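Local coordinates for protein transcription factor SPN1 (Saccharomyces cerevisiae, PDB 3NFQ) that takes part in regulating RNA polymerase II transcription, binding chromatin and the polymerase complex and interacting with SPT6, SPT5, ABD1 and RBP1, at residues 91-96 with 126-131; 84-89 with 122-127; 24-29 with 78-83; 30-35 with 49-54. One frame throughout, in Å; residues are numbered along the deposited sequence.

Contact 1. Residues 91-96 with 126-131; sequences GSLPSF and IFYTKS
Leu93 projects from the loop toward helix 121-130 and meets the aromatic pair Phe127 and Tyr128. Its CB leaves the backbone on the side of the helix, and CG stands anti to the carbonyl carbon (chi1 -69°), which carries the branch point toward the two rings. Beyond CG the two methyls part company. CD2 lies between the aromatic side chains, 3.7 Å from Phe127 CE2 and 3.6 Å from Tyr128 OH, coming obliquely to both rings. CD1 turns to the far end of the segment, where Ser131 OG lies 4.2 Å away. Next along the loop, Pro94 meets Tyr128 tip to tip, with Pro94 CD 3.5 Å from Tyr128 OH. The hydroxyl is hydrogen-bonded to Leu85 O, at the end of helix 77-85, and the Tyr128 ring stands edge-to-face to Phe103. A phenylalanine in place of Tyr128 would remove the hydroxyl and would probably leave Leu85 O without this donor and open a gap beside Pro94 CD and Leu93 CD2. Gly91 closes the other end: its O sits at the edge of the Phe127 ring, near the ring plane, and accepts a hydrogen bond from a water at 2.6 Å. The same water is hydrogen-bonded to Ser131 OG at 3.1 Å, and this hydroxyl is also bonded to Arg133 N. The contact thus lays the linker between helices 77-85 and 96-107 against the C-terminal part of helix 121-130, within the all-helical TFIIS N-terminal-like domain of this protein.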
loop_
_atom_site.group_PDB
_atom_site.type_symbol
_atom_site.label_atom_id
_atom_site.label_comp_id
_atom_site.label_asym_id
_atom_site.label_seq_id
_atom_site.Cartn_x
_atom_site.Cartn_y
_atom_site.Cartn_z
ATOM N N GLY A 91 -8.891 -3.927 -13.831
ATOM C CA GLY A 91 -8.133 -5.024 -13.282
ATOM C C GLY A 91 -6.647 -4.770 -13.245
ATOM O O GLY A 91 -5.901 -5.600 -12.724
ATOM N N SER A 92 -6.221 -3.612 -13.756
ATOM C CA SER A 92 -4.782 -3.334 -13.866
ATOM C C SER A 92 -4.168 -2.922 -12.516
ATOM O O SER A 92 -4.846 -2.398 -11.620
ATOM C CB SER A 92 -4.525 -2.308 -14.942
ATOM O OG SER A 92 -5.005 -1.072 -14.501
ATOM N N LEU A 93 -2.862 -3.155 -12.394
ATOM C CA LEU A 93 -2.190 -3.063 -11.138
ATOM C C LEU A 93 -1.108 -1.972 -11.179
ATOM O O LEU A 93 -0.712 -1.544 -12.272
ATOM C CB LEU A 93 -1.571 -4.428 -10.854
ATOM C CG LEU A 93 -2.652 -5.477 -10.577
ATOM C CD1 LEU A 93 -1.990 -6.794 -10.583
ATOM C CD2 LEU A 93 -3.353 -5.122 -9.222
ATOM N N PRO A 94 -0.647 -1.515 -10.010
ATOM C CA PRO A 94 0.518 -0.589 -10.094
ATOM C C PRO A 94 1.726 -1.322 -10.618
ATOM O O PRO A 94 1.707 -2.529 -10.841
ATOM C CB PRO A 94 0.739 -0.167 -8.644
ATOM C CG PRO A 94 0.190 -1.412 -7.798
ATOM C CD PRO A 94 -1.034 -1.820 -8.615
ATOM N N SER A 95 2.849 -0.598 -10.746
ATOM C CA SER A 95 3.999 -1.211 -11.307
ATOM C C SER A 95 4.532 -2.300 -10.383
ATOM O O SER A 95 4.272 -2.301 -9.156
ATOM C CB SER A 95 5.072 -0.110 -11.449
ATOM O OG SER A 95 5.514 0.334 -10.183
ATOM N N PHE A 96 5.348 -3.184 -10.962
ATOM C CA PHE A 96 6.006 -4.210 -10.222
ATOM C C PHE A 96 6.816 -3.619 -9.066
ATOM O O PHE A 96 6.836 -4.170 -7.966
ATOM C CB PHE A 96 6.980 -4.997 -11.129
ATOM C CG PHE A 96 7.660 -6.134 -10.413
ATOM C CD1 PHE A 96 6.950 -7.273 -10.094
ATOM C CD2 PHE A 96 8.990 -6.050 -9.994
ATOM C CE1 PHE A 96 7.558 -8.359 -9.445
ATOM C CE2 PHE A 96 9.587 -7.127 -9.288
ATOM C CZ PHE A 96 8.861 -8.295 -9.031
ATOM N N ILE A 126 -5.906 -10.569 -0.782
ATOM C CA ILE A 126 -6.540 -11.765 -1.340
ATOM C C ILE A 126 -6.568 -11.702 -2.882
ATOM O O ILE A 126 -6.247 -12.678 -3.565
ATOM C CB ILE A 126 -7.963 -11.990 -0.734
ATOM C CG1 ILE A 126 -7.829 -12.409 0.741
ATOM C CG2 ILE A 126 -8.744 -13.073 -1.556
ATOM C CD1 ILE A 126 -9.085 -12.352 1.578
ATOM N N PHE A 127 -6.944 -10.549 -3.445
ATOM C CA PHE A 127 -6.968 -10.369 -4.877
ATOM C C PHE A 127 -5.576 -10.682 -5.498
ATOM O O PHE A 127 -5.454 -11.304 -6.569
ATOM C CB PHE A 127 -7.381 -8.903 -5.206
ATOM C CG PHE A 127 -7.201 -8.539 -6.659
ATOM C CD1 PHE A 127 -8.211 -8.737 -7.604
ATOM C CD2 PHE A 127 -5.999 -8.025 -7.106
ATOM C CE1 PHE A 127 -8.013 -8.427 -8.976
ATOM C CE2 PHE A 127 -5.824 -7.708 -8.455
ATOM C CZ PHE A 127 -6.791 -7.897 -9.374
ATOM N N TYR A 128 -4.520 -10.293 -4.799
ATOM C CA TYR A 128 -3.148 -10.572 -5.316
ATOM C C TYR A 128 -2.864 -12.106 -5.380
ATOM O O TYR A 128 -2.096 -12.572 -6.234
ATOM C CB TYR A 128 -2.119 -9.878 -4.443
ATOM C CG TYR A 128 -1.807 -8.491 -4.995
ATOM C CD1 TYR A 128 -2.698 -7.443 -4.786
ATOM C CD2 TYR A 128 -0.635 -8.229 -5.729
ATOM C CE1 TYR A 128 -2.437 -6.134 -5.295
ATOM C CE2 TYR A 128 -0.357 -6.910 -6.229
ATOM C CZ TYR A 128 -1.290 -5.871 -5.999
ATOM O OH TYR A 128 -1.124 -4.579 -6.465
ATOM N N THR A 129 -3.511 -12.869 -4.488
ATOM C CA THR A 129 -3.316 -14.349 -4.474
ATOM C C THR A 129 -3.936 -15.050 -5.675
ATOM O O THR A 129 -3.493 -16.171 -6.050
ATOM C CB THR A 129 -3.824 -15.015 -3.196
ATOM O OG1 THR A 129 -5.271 -15.034 -3.193
ATOM C CG2 THR A 129 -3.296 -14.327 -1.956
ATOM N N LYS A 130 -4.907 -14.372 -6.293
ATOM C CA LYS A 130 -5.746 -14.890 -7.407
ATOM C C LYS A 130 -5.530 -14.292 -8.801
ATOM O O LYS A 130 -5.697 -14.997 -9.812
ATOM C CB LYS A 130 -7.227 -14.655 -7.077
ATOM C CG LYS A 130 -7.802 -15.497 -5.935
ATOM C CD LYS A 130 -9.194 -14.917 -5.696
ATOM C CE LYS A 130 -9.875 -15.370 -4.403
ATOM N NZ LYS A 130 -11.144 -14.551 -4.236
ATOM N N SER A 131 -5.177 -13.001 -8.896
ATOM C CA SER A 131 -5.132 -12.330 -10.188
ATOM C C SER A 131 -4.079 -12.942 -11.071
ATOM O O SER A 131 -2.923 -13.138 -10.648
ATOM C CB SER A 131 -4.886 -10.821 -10.036
ATOM O OG SER A 131 -4.274 -10.263 -11.206
HETATM O O HOH W 1 -6.176 -8.176 -12.489
#

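Contact 2. Residues 84-89 with 122-127; sequences WLEPLP and GRVVIF
Glu86 OE1 forms a salt bridge with Arg82, one turn back on helix 77-85, while the root of the same side chain turns to the other segment, Glu86 CB touching Val124 CG2 at 3.7 Å. Across the two segments themselves the contact is apolar. Val124 carries it on the helix side. Its CG1 stands anti to the backbone N (chi1 175°), where Val124 CG1 lies 4.0 Å from Leu85 CB and 3.8 Å from Glu86 CA. Glu86 thus enters with its aliphatic root alone, its chain running extended beyond CG. Pro87 follows as the chain leaves the helix. Its CD is a looser neighbour of the valine, Pro87 CD to Val124 CG1 being 4.5 Å. Pro87 CG sits over the centre of one face of the Phe127 ring, 3.5 Å above the plane, in a CH-pi contact only 12° off the ring normal. Pro87 CB stands nearer the ring's tip, 3.7 Å from Phe127 CZ. The chemistry implies a junction held by dispersion and a CH-pi contact, which fasten the end of helix 77-85 to helix 121-130, with the Glu86 salt bridge placed at its margin.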
loop_
_atom_site.group_PDB
_atom_site.type_symbol
_atom_site.label_atom_id
_atom_site.label_comp_id
_atom_site.label_asym_id
_atom_site.label_seq_id
_atom_site.Cartn_x
_atom_site.Cartn_y
_atom_site.Cartn_z
ATOM N N TRP A 84 -2.660 2.303 -2.843
ATOM C CA TRP A 84 -1.601 2.086 -3.833
ATOM C C TRP A 84 -1.637 0.715 -4.513
ATOM O O TRP A 84 -1.375 0.619 -5.702
ATOM C CB TRP A 84 -0.210 2.345 -3.224
ATOM C CG TRP A 84 0.074 3.773 -3.018
ATOM C CD1 TRP A 84 -0.827 4.786 -2.849
ATOM C CD2 TRP A 84 1.362 4.358 -2.920
ATOM N NE1 TRP A 84 -0.170 5.968 -2.621
ATOM C CE2 TRP A 84 1.176 5.738 -2.688
ATOM C CE3 TRP A 84 2.661 3.860 -3.028
ATOM C CZ2 TRP A 84 2.212 6.611 -2.568
ATOM C CZ3 TRP A 84 3.728 4.744 -2.877
ATOM C CH2 TRP A 84 3.506 6.096 -2.654
ATOM N N LEU A 85 -2.014 -0.343 -3.788
ATOM C CA LEU A 85 -1.923 -1.712 -4.323
ATOM C C LEU A 85 -3.171 -2.087 -5.100
ATOM O O LEU A 85 -3.130 -2.966 -5.957
ATOM C CB LEU A 85 -1.775 -2.679 -3.130
ATOM C CG LEU A 85 -0.350 -2.684 -2.501
ATOM C CD1 LEU A 85 -0.326 -3.514 -1.221
ATOM C CD2 LEU A 85 0.656 -3.185 -3.527
ATOM N N GLU A 86 -4.289 -1.464 -4.764
ATOM C CA GLU A 86 -5.556 -1.983 -5.285
ATOM C C GLU A 86 -5.678 -1.860 -6.787
ATOM O O GLU A 86 -5.173 -0.899 -7.410
ATOM C CB GLU A 86 -6.762 -1.319 -4.567
ATOM C CG GLU A 86 -7.172 -0.002 -5.082
ATOM C CD GLU A 86 -8.136 0.758 -4.134
ATOM O OE1 GLU A 86 -8.729 0.130 -3.254
ATOM O OE2 GLU A 86 -8.295 1.990 -4.290
ATOM N N PRO A 87 -6.360 -2.840 -7.403
ATOM C CA PRO A 87 -6.532 -2.812 -8.835
ATOM C C PRO A 87 -7.493 -1.733 -9.229
ATOM O O PRO A 87 -8.418 -1.394 -8.469
ATOM C CB PRO A 87 -7.136 -4.197 -9.176
ATOM C CG PRO A 87 -7.668 -4.692 -7.926
ATOM C CD PRO A 87 -6.887 -4.076 -6.791
ATOM N N LEU A 88 -7.321 -1.244 -10.445
ATOM C CA LEU A 88 -8.270 -0.292 -10.991
ATOM C C LEU A 88 -9.422 -1.154 -11.489
ATOM O O LEU A 88 -9.301 -2.374 -11.546
ATOM C CB LEU A 88 -7.669 0.445 -12.181
ATOM C CG LEU A 88 -6.390 1.285 -11.878
ATOM C CD1 LEU A 88 -6.023 1.986 -13.159
ATOM C CD2 LEU A 88 -6.698 2.285 -10.862
ATOM N N PRO A 89 -10.528 -0.517 -11.859
ATOM C CA PRO A 89 -11.704 -1.261 -12.335
ATOM C C PRO A 89 -11.486 -2.205 -13.528
ATOM O O PRO A 89 -12.111 -3.287 -13.579
ATOM C CB PRO A 89 -12.682 -0.137 -12.660
ATOM C CG PRO A 89 -12.328 0.965 -11.646
ATOM C CD PRO A 89 -10.798 0.928 -11.724
ATOM N N GLY A 122 -7.106 -6.420 3.519
ATOM C CA GLY A 122 -7.337 -7.874 3.430
ATOM C C GLY A 122 -7.861 -8.257 2.065
ATOM O O GLY A 122 -7.353 -9.200 1.457
ATOM N N ARG A 123 -8.927 -7.596 1.586
ATOM C CA ARG A 123 -9.500 -8.025 0.307
ATOM C C ARG A 123 -8.623 -7.759 -0.874
ATOM O O ARG A 123 -8.675 -8.491 -1.835
ATOM C CB ARG A 123 -10.904 -7.486 0.029
ATOM C CG ARG A 123 -11.078 -6.032 0.179
ATOM C CD ARG A 123 -12.638 -5.695 0.557
ATOM N NE ARG A 123 -13.571 -6.634 -0.070
ATOM C CZ ARG A 123 -13.830 -6.628 -1.375
ATOM N NH1 ARG A 123 -13.215 -5.721 -2.125
ATOM N NH2 ARG A 123 -14.672 -7.520 -1.929
ATOM N N VAL A 124 -7.764 -6.751 -0.759
ATOM C CA VAL A 124 -6.769 -6.446 -1.821
ATOM C C VAL A 124 -5.633 -7.509 -1.852
ATOM O O VAL A 124 -5.281 -8.027 -2.916
ATOM C CB VAL A 124 -6.242 -5.004 -1.687
ATOM C CG1 VAL A 124 -5.122 -4.790 -2.727
ATOM C CG2 VAL A 124 -7.409 -3.959 -2.023
ATOM N N VAL A 125 -5.135 -7.898 -0.685
ATOM C CA VAL A 125 -4.084 -8.933 -0.623
ATOM C C VAL A 125 -4.654 -10.273 -1.125
ATOM O O VAL A 125 -3.987 -11.021 -1.876
ATOM C CB VAL A 125 -3.432 -9.020 0.803
ATOM C CG1 VAL A 125 -2.423 -10.206 0.911
ATOM C CG2 VAL A 125 -2.722 -7.718 1.105
ATOM N N ILE A 126 -5.906 -10.569 -0.782
ATOM C CA ILE A 126 -6.540 -11.765 -1.340
ATOM C C ILE A 126 -6.568 -11.702 -2.882
ATOM O O ILE A 126 -6.247 -12.678 -3.565
ATOM C CB ILE A 126 -7.963 -11.990 -0.734
ATOM C CG1 ILE A 126 -7.829 -12.409 0.741
ATOM C CG2 ILE A 126 -8.744 -13.073 -1.556
ATOM C CD1 ILE A 126 -9.085 -12.352 1.578
ATOM N N PHE A 127 -6.944 -10.549 -3.445
ATOM C CA PHE A 127 -6.968 -10.369 -4.877
ATOM C C PHE A 127 -5.576 -10.682 -5.498
ATOM O O PHE A 127 -5.454 -11.304 -6.569
ATOM C CB PHE A 127 -7.381 -8.903 -5.206
ATOM C CG PHE A 127 -7.201 -8.539 -6.659
ATOM C CD1 PHE A 127 -8.211 -8.737 -7.604
ATOM C CD2 PHE A 127 -5.999 -8.025 -7.106
ATOM C CE1 PHE A 127 -8.013 -8.427 -8.976
ATOM C CE2 PHE A 127 -5.824 -7.708 -8.455
ATOM C CZ PHE A 127 -6.791 -7.897 -9.374
#

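Contact 3. Residues 24-29 with 78-83; sequences EMNIAA and LQSVRI
Helix segments 24-29 and 78-83 run almost parallel, their axes 9.3 Å apart at an angle of 17°. Within the all-helical fold this seam joins the long N-terminal helix 10-42 to helix 77-85, most of which belongs to the TFIIS N-terminal homology region. Ser80 occupies the middle. Against its CB lie CB and SE of Met25, present as selenomethionine, with the CB atoms of Met25 and Ser80 3.8 Å apart. The Met25 chain bends at its last torsion (chi3 77°), which takes CE to the Ser80 carbonyl and to within 4.2 Å of Val81 CG2. The neighbouring Asn26 reaches Ser80 OG: its ND2 gives a weak hydrogen bond of 2.8 Å, bent to 125°. Ser80 OG is also hydrogen-bonded to Lys22 O, one turn earlier in the long helix. One water accepts from Asn26 ND2 and donates to Ser80 O; a second donates to Asn26 OD1, accepts from Gln79 NE2 and is bonded to Ser80 OG. An alanine in place of Asn26 would remove the amide and is likely to leave both waters and Ser80 OG short of a partner, loosening the polar side of the seam. Ile83 CD1 also lies 3.6 Å from Asn26 ND2. One turn on, Ala29 CB rests 3.9 Å from Ile83 CG2.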
loop_
_atom_site.group_PDB
_atom_site.type_symbol
_atom_site.label_atom_id
_atom_site.label_comp_id
_atom_site.label_asym_id
_atom_site.label_seq_id
_atom_site.Cartn_x
_atom_site.Cartn_y
_atom_site.Cartn_z
ATOM N N GLU A 24 -0.304 12.464 2.137
ATOM C CA GLU A 24 0.532 12.557 0.971
ATOM C C GLU A 24 0.377 11.358 0.042
ATOM O O GLU A 24 0.495 11.508 -1.177
ATOM C CB GLU A 24 2.007 12.603 1.350
ATOM C CG GLU A 24 2.429 13.869 2.136
ATOM C CD GLU A 24 2.591 15.090 1.226
ATOM O OE1 GLU A 24 2.941 14.891 0.037
ATOM O OE2 GLU A 24 2.369 16.241 1.698
HETATM N N MSE A 25 0.238 10.161 0.624
HETATM C CA MSE A 25 0.082 8.966 -0.224
HETATM C C MSE A 25 -1.200 9.047 -0.994
HETATM O O MSE A 25 -1.260 8.673 -2.182
HETATM C CB MSE A 25 0.132 7.697 0.662
HETATM C CG MSE A 25 1.504 7.463 1.158
HETATM SE SE MSE A 25 1.470 5.724 2.199
HETATM C CE MSE A 25 1.451 4.525 0.612
ATOM N N ASN A 26 -2.271 9.494 -0.327
ATOM C CA ASN A 26 -3.554 9.582 -1.033
ATOM C C ASN A 26 -3.521 10.636 -2.134
ATOM O O ASN A 26 -4.098 10.433 -3.192
ATOM C CB ASN A 26 -4.737 9.923 -0.080
ATOM C CG ASN A 26 -4.955 8.885 0.973
ATOM O OD1 ASN A 26 -5.595 9.157 2.028
ATOM N ND2 ASN A 26 -4.425 7.685 0.737
ATOM N N ILE A 27 -2.867 11.762 -1.865
ATOM C CA ILE A 27 -2.763 12.831 -2.883
ATOM C C ILE A 27 -1.963 12.300 -4.058
ATOM O O ILE A 27 -2.313 12.471 -5.208
ATOM C CB ILE A 27 -2.062 14.082 -2.306
ATOM C CG1 ILE A 27 -3.017 14.812 -1.360
ATOM C CG2 ILE A 27 -1.585 15.000 -3.472
ATOM C CD1 ILE A 27 -2.314 15.744 -0.322
ATOM N N ALA A 28 -0.873 11.606 -3.787
ATOM C CA ALA A 28 -0.107 11.041 -4.917
ATOM C C ALA A 28 -0.894 10.051 -5.745
ATOM O O ALA A 28 -0.821 10.031 -6.989
ATOM C CB ALA A 28 1.176 10.402 -4.408
ATOM N N ALA A 29 -1.693 9.211 -5.078
ATOM C CA ALA A 29 -2.452 8.230 -5.802
ATOM C C ALA A 29 -3.539 8.858 -6.709
ATOM O O ALA A 29 -3.775 8.395 -7.861
ATOM C CB ALA A 29 -3.061 7.265 -4.829
ATOM N N LEU A 78 -2.243 1.738 6.731
ATOM C CA LEU A 78 -2.452 0.630 5.762
ATOM C C LEU A 78 -3.574 0.898 4.765
ATOM O O LEU A 78 -3.633 0.334 3.697
ATOM C CB LEU A 78 -2.652 -0.669 6.520
ATOM C CG LEU A 78 -1.467 -1.234 7.285
ATOM C CD1 LEU A 78 -1.807 -2.640 7.903
ATOM C CD2 LEU A 78 -0.297 -1.302 6.325
ATOM N N GLN A 79 -4.462 1.819 5.102
ATOM C CA GLN A 79 -5.493 2.212 4.138
ATOM C C GLN A 79 -4.880 2.816 2.899
ATOM O O GLN A 79 -5.300 2.565 1.785
ATOM C CB GLN A 79 -6.439 3.253 4.754
ATOM C CG GLN A 79 -7.751 3.306 3.928
ATOM C CD GLN A 79 -8.701 4.325 4.505
ATOM O OE1 GLN A 79 -9.874 4.024 4.771
ATOM N NE2 GLN A 79 -8.187 5.515 4.749
ATOM N N SER A 80 -3.949 3.723 3.109
ATOM C CA SER A 80 -3.233 4.328 1.989
ATOM C C SER A 80 -2.356 3.325 1.230
ATOM O O SER A 80 -2.241 3.439 0.033
ATOM C CB SER A 80 -2.352 5.462 2.477
ATOM O OG SER A 80 -3.138 6.545 2.983
ATOM N N VAL A 81 -1.733 2.388 1.941
ATOM C CA VAL A 81 -0.981 1.283 1.284
ATOM C C VAL A 81 -1.903 0.479 0.430
ATOM O O VAL A 81 -1.616 0.163 -0.725
ATOM C CB VAL A 81 -0.276 0.375 2.324
ATOM C CG1 VAL A 81 0.380 -0.882 1.640
ATOM C CG2 VAL A 81 0.727 1.204 3.111
ATOM N N ARG A 82 -3.087 0.202 0.956
ATOM C CA ARG A 82 -4.036 -0.537 0.197
ATOM C C ARG A 82 -4.455 0.203 -1.042
ATOM O O ARG A 82 -4.646 -0.408 -2.098
ATOM C CB ARG A 82 -5.267 -0.740 1.086
ATOM C CG ARG A 82 -6.392 -1.406 0.378
ATOM C CD ARG A 82 -7.643 -0.833 1.011
ATOM N NE ARG A 82 -8.259 0.059 0.116
ATOM C CZ ARG A 82 -9.151 1.013 0.375
ATOM N NH1 ARG A 82 -9.602 1.358 1.581
ATOM N NH2 ARG A 82 -9.575 1.666 -0.685
ATOM N N ILE A 83 -4.636 1.521 -0.932
ATOM C CA ILE A 83 -5.021 2.306 -2.143
ATOM C C ILE A 83 -3.935 2.239 -3.243
ATOM O O ILE A 83 -4.232 2.151 -4.441
ATOM C CB ILE A 83 -5.276 3.783 -1.747
ATOM C CG1 ILE A 83 -6.630 3.858 -1.046
ATOM C CG2 ILE A 83 -5.383 4.710 -2.992
ATOM C CD1 ILE A 83 -6.786 5.178 -0.230
HETATM O O HOH W 2 -2.819 6.194 -0.929
HETATM O O HOH W 3 -6.037 6.770 3.657
#

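Contact 4. Residues 30-35 with 49-54; sequences QLDIDT and AMQKVK
The carboxylate of Asp32 is clasped between Ala49 and Lys52. Ala49 CB lies over one face, 3.5 Å from Asp32 CG, while Lys52 N and the start of its side chain lie on the other side of the plane. At the edges each oxygen has its own donor. Asp32 OD1 uses its syn lone pair for Gln51 N at 2.8 Å. Asp32 OD2 offers its anti lone pair to Lys52 NZ, forming a salt bridge of 3.0 Å. Lys52 N also donates to OD2 in a nearly straight bond (167°), coming from 35° above the carboxylate plane. The Lys52 chain bends at its last two torsions, curling CE and then NZ back around OD2. A water donates to Asp32 OD2 at 2.7 Å and accepts from Val53 N, linking a further N-H of the helix to the same oxygen. Carbon contacts flank the group: Leu31 CB lies 3.8 Å from Gln51 CG, and the Thr35 methyl CG2 rests against the Ala49 backbone, 3.6 Å from Ala49 N. Lys52 also touches Ile98 of helix 96-107. Asp32, buried, thus stands at the N-terminal end of helix 51-63, bound to main-chain N-H groups of its first turn and to the Lys52 ammonium. Those groups and the positive end of the helix would be expected to stabilise the charged carboxylate, and the bonds to Gln51 N and Lys52 N are consistent with Asp32 anchoring the start of helix 51-63 to helix 10-42.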
loop_
_atom_site.group_PDB
_atom_site.type_symbol
_atom_site.label_atom_id
_atom_site.label_comp_id
_atom_site.label_asym_id
_atom_site.label_seq_id
_atom_site.Cartn_x
_atom_site.Cartn_y
_atom_site.Cartn_z
ATOM N N GLN A 30 -4.219 9.873 -6.165
ATOM C CA GLN A 30 -5.225 10.642 -6.925
ATOM C C GLN A 30 -4.580 11.390 -8.082
ATOM O O GLN A 30 -5.043 11.344 -9.194
ATOM C CB GLN A 30 -5.979 11.620 -5.994
ATOM C CG GLN A 30 -7.240 12.225 -6.702
ATOM C CD GLN A 30 -8.143 11.131 -7.346
ATOM O OE1 GLN A 30 -8.528 10.161 -6.690
ATOM N NE2 GLN A 30 -8.443 11.281 -8.653
ATOM N N LEU A 31 -3.473 12.058 -7.833
ATOM C CA LEU A 31 -2.779 12.697 -8.978
ATOM C C LEU A 31 -2.417 11.720 -10.094
ATOM O O LEU A 31 -2.621 12.012 -11.286
ATOM C CB LEU A 31 -1.552 13.489 -8.535
ATOM C CG LEU A 31 -1.822 14.691 -7.659
ATOM C CD1 LEU A 31 -0.534 15.161 -7.054
ATOM C CD2 LEU A 31 -2.506 15.824 -8.411
ATOM N N ASP A 32 -1.860 10.566 -9.729
ATOM C CA ASP A 32 -1.508 9.544 -10.712
ATOM C C ASP A 32 -2.750 9.001 -11.457
ATOM O O ASP A 32 -2.709 8.782 -12.656
ATOM C CB ASP A 32 -0.735 8.398 -10.019
ATOM C CG ASP A 32 0.728 8.765 -9.759
ATOM O OD1 ASP A 32 1.094 9.896 -10.156
ATOM O OD2 ASP A 32 1.495 7.948 -9.171
ATOM N N ILE A 33 -3.852 8.793 -10.760
ATOM C CA ILE A 33 -5.051 8.395 -11.466
ATOM C C ILE A 33 -5.467 9.483 -12.518
ATOM O O ILE A 33 -5.873 9.159 -13.662
ATOM C CB ILE A 33 -6.211 8.078 -10.465
ATOM C CG1 ILE A 33 -5.971 6.756 -9.721
ATOM C CG2 ILE A 33 -7.567 7.955 -11.203
ATOM C CD1 ILE A 33 -5.860 5.575 -10.647
ATOM N N ASP A 34 -5.376 10.764 -12.137
ATOM C CA ASP A 34 -5.720 11.837 -13.069
ATOM C C ASP A 34 -4.829 11.746 -14.279
ATOM O O ASP A 34 -5.305 11.849 -15.416
ATOM C CB ASP A 34 -5.602 13.220 -12.422
ATOM C CG ASP A 34 -6.626 13.467 -11.313
ATOM O OD1 ASP A 34 -7.621 12.707 -11.164
ATOM O OD2 ASP A 34 -6.415 14.450 -10.559
ATOM N N THR A 35 -3.523 11.558 -14.056
ATOM C CA THR A 35 -2.585 11.462 -15.168
ATOM C C THR A 35 -2.843 10.280 -16.105
ATOM O O THR A 35 -2.783 10.412 -17.371
ATOM C CB THR A 35 -1.153 11.370 -14.672
ATOM O OG1 THR A 35 -0.800 12.568 -13.997
ATOM C CG2 THR A 35 -0.177 11.118 -15.790
ATOM N N ALA A 49 2.434 8.748 -15.015
ATOM C CA ALA A 49 2.189 8.962 -13.586
ATOM C C ALA A 49 3.487 8.761 -12.754
ATOM O O ALA A 49 4.201 7.757 -12.863
ATOM C CB ALA A 49 1.034 8.049 -13.141
HETATM N N MSE A 50 3.876 9.773 -12.017
HETATM C CA MSE A 50 5.095 9.666 -11.248
HETATM C C MSE A 50 4.949 9.992 -9.787
HETATM O O MSE A 50 5.934 9.884 -9.082
HETATM C CB MSE A 50 6.190 10.599 -11.823
HETATM C CG MSE A 50 6.458 10.354 -13.281
HETATM SE SE MSE A 50 8.052 11.474 -13.799
HETATM C CE MSE A 50 7.293 13.384 -13.403
ATOM N N GLN A 51 3.765 10.377 -9.295
ATOM C CA GLN A 51 3.733 10.893 -7.937
ATOM C C GLN A 51 4.033 9.815 -6.884
ATOM O O GLN A 51 4.791 10.070 -5.944
ATOM C CB GLN A 51 2.439 11.643 -7.609
ATOM C CG GLN A 51 2.197 12.905 -8.490
ATOM C CD GLN A 51 3.379 13.890 -8.370
ATOM O OE1 GLN A 51 4.121 14.023 -9.313
ATOM N NE2 GLN A 51 3.554 14.535 -7.207
ATOM N N LYS A 52 3.375 8.668 -6.998
ATOM C CA LYS A 52 3.663 7.551 -6.085
ATOM C C LYS A 52 5.136 7.133 -6.107
ATOM O O LYS A 52 5.737 6.997 -5.043
ATOM C CB LYS A 52 2.791 6.350 -6.417
ATOM C CG LYS A 52 1.324 6.624 -6.247
ATOM C CD LYS A 52 0.591 5.250 -6.346
ATOM C CE LYS A 52 0.627 4.515 -7.718
ATOM N NZ LYS A 52 0.013 5.424 -8.796
ATOM N N VAL A 53 5.720 6.967 -7.288
ATOM C CA VAL A 53 7.150 6.546 -7.339
ATOM C C VAL A 53 8.057 7.552 -6.730
ATOM O O VAL A 53 9.057 7.190 -6.128
ATOM C CB VAL A 53 7.677 6.120 -8.752
ATOM C CG1 VAL A 53 6.905 4.950 -9.281
ATOM C CG2 VAL A 53 7.653 7.252 -9.762
ATOM N N LYS A 54 7.718 8.839 -6.839
ATOM C CA LYS A 54 8.551 9.817 -6.179
ATOM C C LYS A 54 8.451 9.745 -4.685
ATOM O O LYS A 54 9.398 10.089 -4.002
ATOM C CB LYS A 54 8.165 11.244 -6.576
ATOM C CG LYS A 54 8.523 11.578 -7.999
ATOM C CD LYS A 54 8.257 13.088 -8.196
ATOM C CE LYS A 54 8.301 13.444 -9.653
ATOM N NZ LYS A 54 7.654 14.789 -9.899
HETATM O O HOH W 4 3.885 6.769 -9.755
#

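In the fold
From the N terminus, helix 10-42 supplies the first partner of both contact 3 and contact 4. Contact 4 closes first, when the chain turns back and starts helix 51-63; it lies within the wider loop that contact 3 completes at helix 77-85. The two touch where Ala28 packs on Gln51. After contact 3 has closed, contact 2 opens from 84-89, then contact 1 from 91-96, and both close on helix 121-130, sharing Ile126 and Phe127. Trp84 joins the halves: its NE1 bonds to Met25 O, and its ring packs on Lys52. Helix 77-85 thus ties the long N-terminal helix to helix 121-130.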